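Local structure of serine protease pet (Escherichia coli, 4OM9) at residues G21-Q24 and H29-I32; A44-D49 and Y213-K218; T60-A65 and W222-T227; N129-Y134 and T179-N184; V136-G139 and K143-I146. The protein acts as a secreted serine protease and enterotoxin of enteroaggregative strains, an autotransporter passenger that probably attacks the host cytoskeletal protein alpha-fodrin. All blocks are in the same frame, centred on the assembly; numbering follows the deposited sequence.

Contact 1 of 5, residues G21-Q24 and H29-I32; sequences GVFQ and HVKI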
# COMPACT_ATOMS: atom_id res chain seq x y z
N GLY A 21 3.77 11.48 -8.77
CA GLY A 21 3.23 12.17 -7.61
C GLY A 21 1.72 12.19 -7.56
O GLY A 21 1.10 11.13 -7.52
N VAL A 22 1.12 13.39 -7.56
CA VAL A 22 -0.34 13.49 -7.53
C VAL A 22 -0.97 13.37 -8.90
O VAL A 22 -2.20 13.38 -9.01
CB VAL A 22 -0.84 14.82 -6.92
CG1 VAL A 22 -0.44 14.93 -5.41
CG2 VAL A 22 -0.39 16.03 -7.76
N PHE A 23 -0.15 13.28 -9.94
CA PHE A 23 -0.65 13.35 -11.31
C PHE A 23 -0.70 11.97 -11.97
O PHE A 23 -0.37 11.82 -13.16
CB PHE A 23 0.23 14.28 -12.14
CG PHE A 23 0.22 15.71 -11.68
CD1 PHE A 23 -0.90 16.50 -11.86
CD2 PHE A 23 1.34 16.26 -11.08
CE1 PHE A 23 -0.90 17.83 -11.47
CE2 PHE A 23 1.35 17.57 -10.69
CZ PHE A 23 0.22 18.36 -10.88
N GLN A 24 -1.11 10.97 -11.20
CA GLN A 24 -1.41 9.65 -11.73
C GLN A 24 -2.49 9.77 -12.79
O GLN A 24 -3.39 10.61 -12.67
CB GLN A 24 -1.86 8.71 -10.62
CG GLN A 24 -0.85 8.64 -9.50
CD GLN A 24 0.49 8.19 -10.00
OE1 GLN A 24 0.58 7.20 -10.71
NE2 GLN A 24 1.54 8.92 -9.65
N HIS A 29 -9.75 16.22 -9.71
CA HIS A 29 -9.75 17.19 -8.61
C HIS A 29 -8.37 17.41 -8.02
O HIS A 29 -8.21 17.44 -6.80
CB HIS A 29 -10.71 16.75 -7.50
CG HIS A 29 -12.15 16.92 -7.85
ND1 HIS A 29 -12.57 17.40 -9.06
CD2 HIS A 29 -13.28 16.69 -7.12
CE1 HIS A 29 -13.89 17.46 -9.08
NE2 HIS A 29 -14.34 17.04 -7.92
N VAL A 30 -7.38 17.55 -8.89
CA VAL A 30 -6.01 17.69 -8.45
C VAL A 30 -5.70 19.15 -8.14
O VAL A 30 -6.01 20.04 -8.93
CB VAL A 30 -5.02 17.17 -9.53
CG1 VAL A 30 -3.57 17.28 -9.06
CG2 VAL A 30 -5.34 15.73 -9.91
N LYS A 31 -5.11 19.40 -6.98
CA LYS A 31 -4.60 20.73 -6.69
C LYS A 31 -3.19 20.63 -6.13
O LYS A 31 -2.80 19.59 -5.57
CB LYS A 31 -5.53 21.47 -5.72
CG LYS A 31 -5.50 21.00 -4.28
CD LYS A 31 -6.18 22.01 -3.35
CE LYS A 31 -7.45 21.44 -2.71
NZ LYS A 31 -8.49 21.09 -3.73
N ILE A 32 -2.41 21.69 -6.31
CA ILE A 32 -1.05 21.75 -5.80
C ILE A 32 -0.86 23.02 -4.98
O ILE A 32 -1.41 24.07 -5.31
CB ILE A 32 0.01 21.69 -6.95
CG1 ILE A 32 1.41 22.07 -6.45
CG2 ILE A 32 -0.38 22.59 -8.12
CD1 ILE A 32 2.01 21.18 -5.31
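Val-30 pushes one methyl toward the pair formed by Val-22 and Phe-23, and that methyl, CG1, makes both apolar side-chain contacts between the segments. Val-30 CG1 lies 3.6 Å from Phe-23 CE1 and meets the ring obliquely. Val-30 CG1 is 3.7 Å from Val-22 CG2. With CG1 placed anti to the backbone N (chi1 -178°), Val-30 presents this branch to the neighbouring segment, while its CG2 lies 4.0 Å from Val-22 O and also packs against Val-47. Val-22 CG2 in turn sits over the centre of the Phe-23 ring, so Val-30 CG1 meets two side chains that themselves pack on each other.

The ring is enclosed further by Leu-16 of helix 10-17 and by Phe-42, which meets it edge-to-face. Backbone hydrogen bonds between Val-30 and Phe-42 and between Ile-32 and Phe-40 join segment 29-32 to strand 40-41 and the residue after it, in the N-terminal protease part. The loop side is closed by a bond of its own: Gln-24 NE2 donates to Gly-21 O over 3.1 Å, nearly straight at 168°, approaching from above the carbonyl plane. Gly-21 is also backbone-bonded to Asp-522, far along the chain just after strand 514-520 of the beta-helical stalk.

No hydrogen bond passes directly between the two segments. Their fit therefore rests on the shapes of two valines and an aromatic ring, with polar bonding left to the loop 21-24 itself and to the backbone of neighbouring segments.

Contact 2 of 5, residues A44-D49 and Y213-K218; sequences ALPVPD and YVFDNK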
# COMPACT_ATOMS: atom_id res chain seq x y z
N ALA A 44 -11.34 20.55 -13.66
CA ALA A 44 -12.10 19.36 -13.29
C ALA A 44 -12.10 18.36 -14.42
O ALA A 44 -13.10 18.19 -15.12
CB ALA A 44 -13.53 19.73 -12.91
N LEU A 45 -10.96 17.70 -14.61
CA LEU A 45 -10.81 16.64 -15.60
C LEU A 45 -9.88 15.58 -15.02
O LEU A 45 -9.13 15.87 -14.10
CB LEU A 45 -10.23 17.18 -16.91
CG LEU A 45 -10.95 18.29 -17.68
CD1 LEU A 45 -10.09 18.73 -18.84
CD2 LEU A 45 -12.31 17.84 -18.18
N PRO A 46 -9.92 14.35 -15.56
CA PRO A 46 -8.88 13.40 -15.17
C PRO A 46 -7.54 13.82 -15.74
O PRO A 46 -7.51 14.41 -16.82
CB PRO A 46 -9.34 12.07 -15.79
CG PRO A 46 -10.78 12.28 -16.15
CD PRO A 46 -10.91 13.73 -16.46
N VAL A 47 -6.45 13.54 -15.03
CA VAL A 47 -5.12 13.77 -15.59
C VAL A 47 -4.92 12.86 -16.79
O VAL A 47 -5.26 11.68 -16.75
CB VAL A 47 -4.01 13.50 -14.54
CG1 VAL A 47 -2.63 13.67 -15.15
CG2 VAL A 47 -4.18 14.43 -13.35
N PRO A 48 -4.38 13.41 -17.88
CA PRO A 48 -4.10 12.57 -19.06
C PRO A 48 -3.09 11.48 -18.75
O PRO A 48 -2.34 11.57 -17.77
CB PRO A 48 -3.50 13.56 -20.07
CG PRO A 48 -3.99 14.93 -19.60
CD PRO A 48 -4.07 14.83 -18.10
N ASP A 49 -3.07 10.44 -19.58
CA ASP A 49 -1.97 9.50 -19.58
C ASP A 49 -1.00 9.99 -20.65
O ASP A 49 -1.30 9.95 -21.85
CB ASP A 49 -2.45 8.07 -19.86
CG ASP A 49 -1.32 7.04 -19.82
OD1 ASP A 49 -0.18 7.34 -20.22
OD2 ASP A 49 -1.58 5.90 -19.37
N TYR A 213 -3.12 17.73 -26.26
CA TYR A 213 -4.25 16.88 -25.88
C TYR A 213 -5.48 17.66 -25.51
O TYR A 213 -5.41 18.78 -24.98
CB TYR A 213 -3.87 15.95 -24.71
CG TYR A 213 -2.80 14.94 -25.02
CD1 TYR A 213 -1.46 15.30 -24.97
CD2 TYR A 213 -3.12 13.62 -25.36
CE1 TYR A 213 -0.46 14.37 -25.25
CE2 TYR A 213 -2.13 12.69 -25.64
CZ TYR A 213 -0.80 13.08 -25.59
OH TYR A 213 0.21 12.20 -25.87
N VAL A 214 -6.63 17.05 -25.72
CA VAL A 214 -7.86 17.74 -25.51
C VAL A 214 -8.89 16.67 -25.12
O VAL A 214 -8.72 15.52 -25.47
CB VAL A 214 -8.19 18.56 -26.78
CG1 VAL A 214 -9.51 18.21 -27.37
CG2 VAL A 214 -8.03 20.05 -26.51
N PHE A 215 -9.89 17.02 -24.33
CA PHE A 215 -10.68 15.99 -23.65
C PHE A 215 -12.12 15.94 -24.11
O PHE A 215 -12.88 16.91 -23.96
CB PHE A 215 -10.60 16.21 -22.14
CG PHE A 215 -11.40 15.21 -21.32
CD1 PHE A 215 -10.86 13.98 -20.98
CD2 PHE A 215 -12.67 15.53 -20.87
CE1 PHE A 215 -11.58 13.07 -20.22
CE2 PHE A 215 -13.40 14.64 -20.10
CZ PHE A 215 -12.85 13.39 -19.78
N ASP A 216 -12.50 14.78 -24.65
CA ASP A 216 -13.83 14.52 -25.18
C ASP A 216 -14.85 14.36 -24.06
O ASP A 216 -14.73 13.44 -23.25
CB ASP A 216 -13.76 13.27 -26.06
CG ASP A 216 -15.06 12.97 -26.82
OD1 ASP A 216 -16.17 13.19 -26.27
OD2 ASP A 216 -14.95 12.47 -27.96
N ASN A 217 -15.84 15.26 -24.04
CA ASN A 217 -16.93 15.32 -23.04
C ASN A 217 -17.83 14.11 -22.94
O ASN A 217 -18.32 13.79 -21.86
CB ASN A 217 -17.87 16.50 -23.36
CG ASN A 217 -17.51 17.74 -22.61
OD1 ASN A 217 -17.06 17.67 -21.47
ND2 ASN A 217 -17.71 18.89 -23.24
N LYS A 218 -18.09 13.49 -24.08
CA LYS A 218 -19.13 12.47 -24.18
C LYS A 218 -18.52 11.09 -24.09
O LYS A 218 -19.18 10.14 -23.65
CB LYS A 218 -19.90 12.62 -25.48
CG LYS A 218 -20.45 14.01 -25.73
CD LYS A 218 -21.41 14.43 -24.63
CE LYS A 218 -22.20 15.67 -25.03
NZ LYS A 218 -21.31 16.83 -25.29
O HOH W 1 0.07 9.95 -24.14
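Leu-45 and Pro-46 lie against the ring of Phe-215, joining the loop that follows strand 40-41 to strand 211-216 in the chymotrypsin-like fold expected of a clan PA protease. Leu-45 CD2 touches Phe-215 CD2 at 3.6 Å and reaches CE2 of the same ring, while its other methyl, CD1, lies near Phe-215 CB. The leucine and the phenylalanine run past each other in opposite directions. Pro-46 comes in differently: its side chain and that of Phe-215 cross at roughly a right angle, and Pro-46 CD comes to 3.9 Å from Phe-215 CZ. Phe-215 reaches this position because its CG is swung anti to the backbone N (chi1 179°), which extends the ring from the strand toward the loop.

Trp-222, on the adjacent strand 221-232, forms much of the second shell. Its indole meets the Phe-215 ring with the planes at about 55°, touches Leu-45 and Pro-48, and hydrogen-bonds through NE1 to Pro-46 O, tying the loop backbone to the neighbouring strand.

At one end of the interface a water bridges the segments: it donates to Asp-49 O over 2.7 Å and lies 2.8 Å from Tyr-213 OH, to which it is hydrogen-bonded. At the other end the strand terminates in an Asx turn built on Asp-216, whose OD1 also forms a salt bridge with Arg-133 NH1. In that turn Lys-218 N donates to Asp-216 OD1 at 2.9 Å, arriving almost in line with the carboxylate C-O bond.

Contact 3 of 5, residues T60-A65 and W222-T227; sequences TSIGGA and WVLLGT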
# COMPACT_ATOMS: atom_id res chain seq x y z
N THR A 60 4.64 11.66 -30.76
CA THR A 60 3.63 10.94 -30.01
C THR A 60 3.21 9.64 -30.70
O THR A 60 2.76 9.67 -31.85
CB THR A 60 2.37 11.79 -29.82
OG1 THR A 60 2.73 13.01 -29.17
CG2 THR A 60 1.34 11.05 -29.00
N SER A 61 3.30 8.52 -29.98
CA SER A 61 2.87 7.24 -30.52
C SER A 61 1.38 7.21 -30.76
O SER A 61 0.60 7.73 -29.96
CB SER A 61 3.25 6.07 -29.59
OG SER A 61 2.51 4.91 -29.94
N ILE A 62 0.98 6.57 -31.85
CA ILE A 62 -0.41 6.53 -32.26
C ILE A 62 -0.83 5.04 -32.30
O ILE A 62 -1.91 4.66 -32.74
CB ILE A 62 -0.55 7.36 -33.59
CG1 ILE A 62 -1.17 8.70 -33.25
CG2 ILE A 62 -1.27 6.69 -34.76
CD1 ILE A 62 -0.25 9.50 -32.43
N GLY A 63 0.04 4.22 -31.72
CA GLY A 63 -0.19 2.79 -31.62
C GLY A 63 0.50 2.04 -32.74
O GLY A 63 0.54 2.50 -33.87
N GLY A 64 1.02 0.86 -32.40
CA GLY A 64 1.61 -0.04 -33.37
C GLY A 64 2.91 0.54 -33.88
O GLY A 64 3.75 1.00 -33.12
N ALA A 65 3.07 0.55 -35.20
CA ALA A 65 4.30 1.09 -35.76
C ALA A 65 4.19 2.57 -36.11
O ALA A 65 5.06 3.09 -36.78
CB ALA A 65 4.70 0.29 -37.02
N TRP A 222 -9.13 11.47 -23.13
CA TRP A 222 -8.19 12.40 -23.74
C TRP A 222 -7.86 12.00 -25.18
O TRP A 222 -7.63 10.83 -25.51
CB TRP A 222 -6.91 12.48 -22.91
CG TRP A 222 -7.14 13.21 -21.63
CD1 TRP A 222 -7.42 12.67 -20.43
CD2 TRP A 222 -7.13 14.63 -21.45
NE1 TRP A 222 -7.58 13.66 -19.49
CE2 TRP A 222 -7.41 14.87 -20.09
CE3 TRP A 222 -6.92 15.72 -22.31
CZ2 TRP A 222 -7.48 16.16 -19.56
CZ3 TRP A 222 -6.99 16.99 -21.78
CH2 TRP A 222 -7.26 17.20 -20.41
N VAL A 223 -7.81 13.01 -26.03
CA VAL A 223 -7.74 12.81 -27.45
C VAL A 223 -6.56 13.61 -27.93
O VAL A 223 -6.31 14.69 -27.42
CB VAL A 223 -9.08 13.26 -28.10
CG1 VAL A 223 -8.89 13.86 -29.49
CG2 VAL A 223 -10.08 12.12 -28.08
N LEU A 224 -5.82 13.08 -28.90
CA LEU A 224 -4.73 13.84 -29.48
C LEU A 224 -5.26 14.94 -30.41
O LEU A 224 -5.73 14.62 -31.50
CB LEU A 224 -3.81 12.93 -30.26
CG LEU A 224 -2.51 13.52 -30.80
CD1 LEU A 224 -1.55 13.85 -29.66
CD2 LEU A 224 -1.90 12.53 -31.79
N LEU A 225 -5.19 16.20 -29.99
CA LEU A 225 -5.67 17.33 -30.81
C LEU A 225 -4.83 17.51 -32.06
O LEU A 225 -5.35 17.72 -33.17
CB LEU A 225 -5.66 18.65 -30.03
CG LEU A 225 -6.04 19.90 -30.85
CD1 LEU A 225 -7.55 20.08 -30.88
CD2 LEU A 225 -5.38 21.19 -30.33
N GLY A 226 -3.52 17.43 -31.87
CA GLY A 226 -2.58 17.60 -32.96
C GLY A 226 -1.17 17.66 -32.41
O GLY A 226 -0.91 17.15 -31.33
N THR A 227 -0.28 18.33 -33.15
CA THR A 227 1.14 18.37 -32.81
C THR A 227 1.65 19.80 -32.91
O THR A 227 1.20 20.59 -33.77
CB THR A 227 1.98 17.45 -33.75
OG1 THR A 227 1.69 17.75 -35.11
CG2 THR A 227 1.61 16.03 -33.50
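Thr-60, whose backbone is hydrogen-bonded to Val-68 in the neighbouring strand 66-70, meets Leu-224 through carbon alone, and so does Ile-62. Ile-62 CD1 lies 3.5 Å from Leu-224 CD2, the closest approach of the two segments, and the side chains cross at about a right angle. The second methyl of the leucine serves the other partner, with Leu-224 CD1 4.1 Å from Thr-60 CG2. Leu-224 thus splits its two branches between two residues with one other between them in the chain. Thr-60 can answer with carbon because CG2 is the branch anti to its backbone N, leaving OG1 beside that nitrogen. Ile-62 reaches across with a chi1 of -103°, well off a staggered value.

Around the three touching side chains the packing continues. Val-68 lies against Ile-62, and Tyr-213 of strand 211-216 against Thr-60. Further along strand 221-232, Thr-227 OG1 is hydrogen-bonded to Thr-69 O, a polar link to the sheet that carries Thr-60. Directly after Leu-224 the strand is interrupted by a classic beta bulge, in which Leu-225 and Gly-226 both face Val-212.

Strand 60-63 belongs to a five-stranded antiparallel sheet and strand 221-232 to a separate, seven-stranded one. Apolar packing between two antiparallel sheets, without direct pairing of these strands, is in keeping with the interface between the two beta-barrels of the chymotrypsin fold.

Contact 4 of 5, residues N129-Y134 and T179-N184; sequences NIIDRY and TNLRAN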
# COMPACT_ATOMS: atom_id res chain seq x y z
N ASN A 129 -19.66 22.46 -32.58
CA ASN A 129 -19.61 21.04 -32.29
C ASN A 129 -18.35 20.66 -31.51
O ASN A 129 -18.39 19.88 -30.57
CB ASN A 129 -19.69 20.21 -33.58
CG ASN A 129 -21.11 19.86 -33.98
OD1 ASN A 129 -22.08 20.36 -33.40
ND2 ASN A 129 -21.25 19.01 -34.99
N ILE A 130 -17.24 21.25 -31.92
CA ILE A 130 -15.96 21.02 -31.26
C ILE A 130 -15.97 21.59 -29.84
O ILE A 130 -15.44 20.98 -28.90
CB ILE A 130 -14.82 21.62 -32.11
CG1 ILE A 130 -14.82 20.97 -33.50
CG2 ILE A 130 -13.48 21.43 -31.44
CD1 ILE A 130 -13.67 21.39 -34.38
N ILE A 131 -16.57 22.76 -29.68
CA ILE A 131 -16.68 23.41 -28.38
C ILE A 131 -17.51 22.55 -27.43
O ILE A 131 -17.09 22.30 -26.30
CB ILE A 131 -17.31 24.81 -28.50
CG1 ILE A 131 -16.34 25.76 -29.22
CG2 ILE A 131 -17.70 25.35 -27.11
CD1 ILE A 131 -16.98 26.98 -29.81
N ASP A 132 -18.65 22.06 -27.90
CA ASP A 132 -19.52 21.22 -27.08
C ASP A 132 -18.88 19.85 -26.75
O ASP A 132 -19.10 19.32 -25.66
CB ASP A 132 -20.87 21.05 -27.78
CG ASP A 132 -21.70 22.35 -27.78
OD1 ASP A 132 -21.62 23.12 -26.79
OD2 ASP A 132 -22.43 22.62 -28.76
N ARG A 133 -18.08 19.30 -27.67
CA ARG A 133 -17.45 18.00 -27.44
C ARG A 133 -16.23 18.09 -26.52
O ARG A 133 -15.97 17.18 -25.73
CB ARG A 133 -17.03 17.34 -28.77
CG ARG A 133 -16.29 16.02 -28.57
CD ARG A 133 -16.16 15.19 -29.85
NE ARG A 133 -17.45 14.87 -30.44
CZ ARG A 133 -18.25 13.90 -29.99
NH1 ARG A 133 -17.90 13.18 -28.94
NH2 ARG A 133 -19.41 13.67 -30.59
N TYR A 134 -15.48 19.18 -26.61
CA TYR A 134 -14.23 19.27 -25.87
C TYR A 134 -14.15 20.45 -24.89
O TYR A 134 -13.11 20.68 -24.28
CB TYR A 134 -13.05 19.36 -26.84
CG TYR A 134 -12.96 18.20 -27.80
CD1 TYR A 134 -12.42 16.98 -27.43
CD2 TYR A 134 -13.42 18.34 -29.09
CE1 TYR A 134 -12.33 15.94 -28.32
CE2 TYR A 134 -13.34 17.32 -29.98
CZ TYR A 134 -12.80 16.12 -29.60
OH TYR A 134 -12.74 15.12 -30.53
N THR A 179 -7.35 29.78 -27.76
CA THR A 179 -7.70 31.17 -28.08
C THR A 179 -8.17 31.34 -29.53
O THR A 179 -8.85 32.31 -29.85
CB THR A 179 -6.51 32.11 -27.83
OG1 THR A 179 -5.34 31.62 -28.49
CG2 THR A 179 -6.21 32.21 -26.32
N ASN A 180 -7.82 30.41 -30.41
CA ASN A 180 -8.37 30.38 -31.76
C ASN A 180 -8.34 28.98 -32.36
O ASN A 180 -7.27 28.47 -32.73
CB ASN A 180 -7.61 31.35 -32.68
CG ASN A 180 -8.43 31.76 -33.91
OD1 ASN A 180 -9.40 31.10 -34.27
ND2 ASN A 180 -8.03 32.87 -34.55
N LEU A 181 -9.51 28.38 -32.48
CA LEU A 181 -9.67 27.10 -33.14
C LEU A 181 -9.20 27.11 -34.58
O LEU A 181 -8.73 26.10 -35.07
CB LEU A 181 -11.13 26.65 -33.10
CG LEU A 181 -11.55 25.89 -31.85
CD1 LEU A 181 -13.03 25.53 -31.91
CD2 LEU A 181 -10.67 24.64 -31.69
N ARG A 182 -9.35 28.23 -35.27
CA ARG A 182 -8.95 28.30 -36.67
C ARG A 182 -8.17 29.58 -36.94
O ARG A 182 -8.70 30.53 -37.52
CB ARG A 182 -10.17 28.21 -37.60
CG ARG A 182 -11.40 27.51 -36.99
CD ARG A 182 -12.30 26.85 -38.04
NE ARG A 182 -11.77 25.55 -38.40
CZ ARG A 182 -12.29 24.38 -38.04
NH1 ARG A 182 -13.39 24.32 -37.31
NH2 ARG A 182 -11.70 23.26 -38.43
N ALA A 183 -6.91 29.58 -36.51
CA ALA A 183 -5.99 30.67 -36.81
C ALA A 183 -5.47 30.59 -38.25
O ALA A 183 -5.07 29.52 -38.71
CB ALA A 183 -4.83 30.65 -35.83
N ASN A 184 -5.46 31.73 -38.93
CA ASN A 184 -5.04 31.80 -40.33
C ASN A 184 -3.53 31.95 -40.47
O ASN A 184 -3.00 33.06 -40.43
CB ASN A 184 -5.74 32.97 -41.05
CG ASN A 184 -5.22 33.19 -42.46
OD1 ASN A 184 -5.05 32.24 -43.24
ND2 ASN A 184 -4.97 34.44 -42.80
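Ile-130 and Leu-181 form the denser half of this interface, two buried side chains sliding past each other in opposite directions. Ile-130 CG2 stands 4.2 Å from Leu-181 CD1; this branch is anti to the backbone N, while CG1 carries CD1 off another way. The same leucine methyl, Leu-181 CD1, is 4.3 Å from Ile-131 CG1, a lesser contact, since Ile-131 is partly exposed on its flank of helix 127-134 where Ile-130 and Leu-181 are buried.

Leu-181 is offered to the helix from a corner in strand 172-185. An Asx turn marks the bend: Arg-182 N donates to Asn-180 OD1 over 3.0 Å, from well above the carbonyl plane. Overlapping its start, Thr-179 and Asn-180 both face Glu-192 in a classic beta bulge of the protease sheet.

On the looser, more polar side, Ile-130 CD1 meets the guanidinium of Arg-182 obliquely, 4.2 Å from Arg-182 NH1. The arginine chain bends at chi3 (82°) on its way there. Its charged end is held by other groups, with NH2 bonded to Tyr-123 O, NH1 to Asn-127 OD1, and a cation-pi contact to the Tyr-123 ring.

Contact 5 of 5, residues V136-G139 and K143-I146; sequences VDVG and KEII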
# COMPACT_ATOMS: atom_id res chain seq x y z
N VAL A 136 -14.73 22.78 -21.54
CA VAL A 136 -14.63 22.54 -20.10
C VAL A 136 -15.32 23.67 -19.35
O VAL A 136 -15.16 24.84 -19.71
CB VAL A 136 -13.16 22.43 -19.66
CG1 VAL A 136 -13.06 22.10 -18.16
CG2 VAL A 136 -12.43 21.40 -20.49
N ASP A 137 -16.10 23.33 -18.33
CA ASP A 137 -16.76 24.36 -17.53
C ASP A 137 -15.74 25.02 -16.62
O ASP A 137 -15.00 24.34 -15.91
CB ASP A 137 -17.90 23.79 -16.70
CG ASP A 137 -18.39 24.76 -15.63
OD1 ASP A 137 -19.29 25.57 -15.93
OD2 ASP A 137 -17.88 24.72 -14.49
N VAL A 138 -15.68 26.35 -16.65
CA VAL A 138 -14.76 27.07 -15.77
C VAL A 138 -15.54 28.04 -14.88
O VAL A 138 -14.96 28.85 -14.16
CB VAL A 138 -13.68 27.81 -16.60
CG1 VAL A 138 -14.28 29.03 -17.29
CG2 VAL A 138 -12.48 28.18 -15.72
N GLY A 139 -16.86 27.94 -14.92
CA GLY A 139 -17.70 28.78 -14.08
C GLY A 139 -19.05 29.13 -14.68
O GLY A 139 -19.13 29.70 -15.77
N LYS A 143 -17.99 27.53 -21.03
CA LYS A 143 -17.11 26.54 -21.63
C LYS A 143 -15.86 27.16 -22.27
O LYS A 143 -15.93 28.14 -23.00
CB LYS A 143 -17.86 25.72 -22.69
CG LYS A 143 -19.15 25.08 -22.17
CD LYS A 143 -18.89 24.26 -20.90
CE LYS A 143 -20.17 23.64 -20.36
NZ LYS A 143 -20.79 22.67 -21.30
N GLU A 144 -14.71 26.57 -21.95
CA GLU A 144 -13.45 26.84 -22.63
C GLU A 144 -12.81 25.50 -22.98
O GLU A 144 -12.96 24.52 -22.24
CB GLU A 144 -12.51 27.67 -21.75
CG GLU A 144 -13.04 29.04 -21.31
CD GLU A 144 -12.02 29.82 -20.49
OE1 GLU A 144 -12.42 30.74 -19.74
OE2 GLU A 144 -10.81 29.52 -20.59
N ILE A 145 -12.11 25.42 -24.11
CA ILE A 145 -11.38 24.20 -24.44
C ILE A 145 -10.01 24.28 -23.77
O ILE A 145 -9.16 25.11 -24.15
CB ILE A 145 -11.22 23.97 -25.97
CG1 ILE A 145 -12.58 23.88 -26.66
CG2 ILE A 145 -10.49 22.68 -26.24
CD1 ILE A 145 -12.49 23.86 -28.19
N ILE A 146 -9.84 23.44 -22.75
CA ILE A 146 -8.64 23.37 -21.95
C ILE A 146 -7.91 22.10 -22.32
O ILE A 146 -8.53 21.09 -22.63
CB ILE A 146 -8.95 23.36 -20.42
CG1 ILE A 146 -9.85 24.54 -20.03
CG2 ILE A 146 -7.67 23.35 -19.60
CD1 ILE A 146 -9.27 25.90 -20.33
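Val-136 and Glu-144 form the hydrogen-bonded pair of an antiparallel beta hairpin made by strand 136-137 and the start of strand 143-151. Val-136 N donates to Glu-144 O over 2.6 Å at an N-H...O angle of 148°, and Glu-144 N returns a bond of 2.9 Å to Val-136 O. The next pair along, Asp-137 with Lys-143, is non-hydrogen-bonded, and a CA-H...O contact brings Lys-143 CA to 3.2 Å from Val-136 O.

The lysine can be followed outward from there. Its CB stays near the same carbonyl, 4.1 Å from Val-136 O. CG links it to CD, and a bend at chi2 (-53°) folds the chain over the partner strand, laying CD by the peptide link between Val-136 and Asp-137, with Lys-143 CD 3.9 Å from Asp-137 N. CE continues to within 4.3 Å of Asp-137 CB. A second bend, at chi4, turns NZ at the tip, which does not contact the Asp-137 carboxylate, although the opposite charges would be expected to attract weakly; Asp-137 OD1 is instead hydrogen-bonded to Gly-141 N in the hairpin turn. The lysine therefore lies over the strand chiefly with its methylenes.

On the face of Val-136 and Glu-144, Val-136 packs on Ile-146, the two crossing at about a right angle with Val-136 CB 3.9 Å from Ile-146 CG1. Beyond them Pro-43, Leu-45 and Leu-175 continue the packing. Toward the turn, Glu-144, extended beyond CG, crosses Val-138 obliquely. Its OE1 has a long, weak ion pair with Lys-142 NZ, and Val-138 CG1 rests 3.5 Å from Glu-144 OE1.

How the contacts relate
Contacts 1 and 3 are buried and wholly apolar across their segments. Contacts 2 and 4 are partly buried; contact 2 adds a water bridge and contact 4 an arginine beside an isoleucine. Contact 5 lies at the surface and alone pairs its segments by backbone hydrogen bonds. Contacts 2 to 5 all reach the seven-stranded antiparallel sheet: neighbouring strands 211-216 and 221-232 carry one side of contacts 2 and 3, respectively, and strand 143-151 of contact 5 borders strands 211-216 and 172-185. Ile-145 packs against both Val-214 of contact 2 and Leu-181 of contact 4. Contact 1 stands apart from that sheet but touches contact 2 through Val-47.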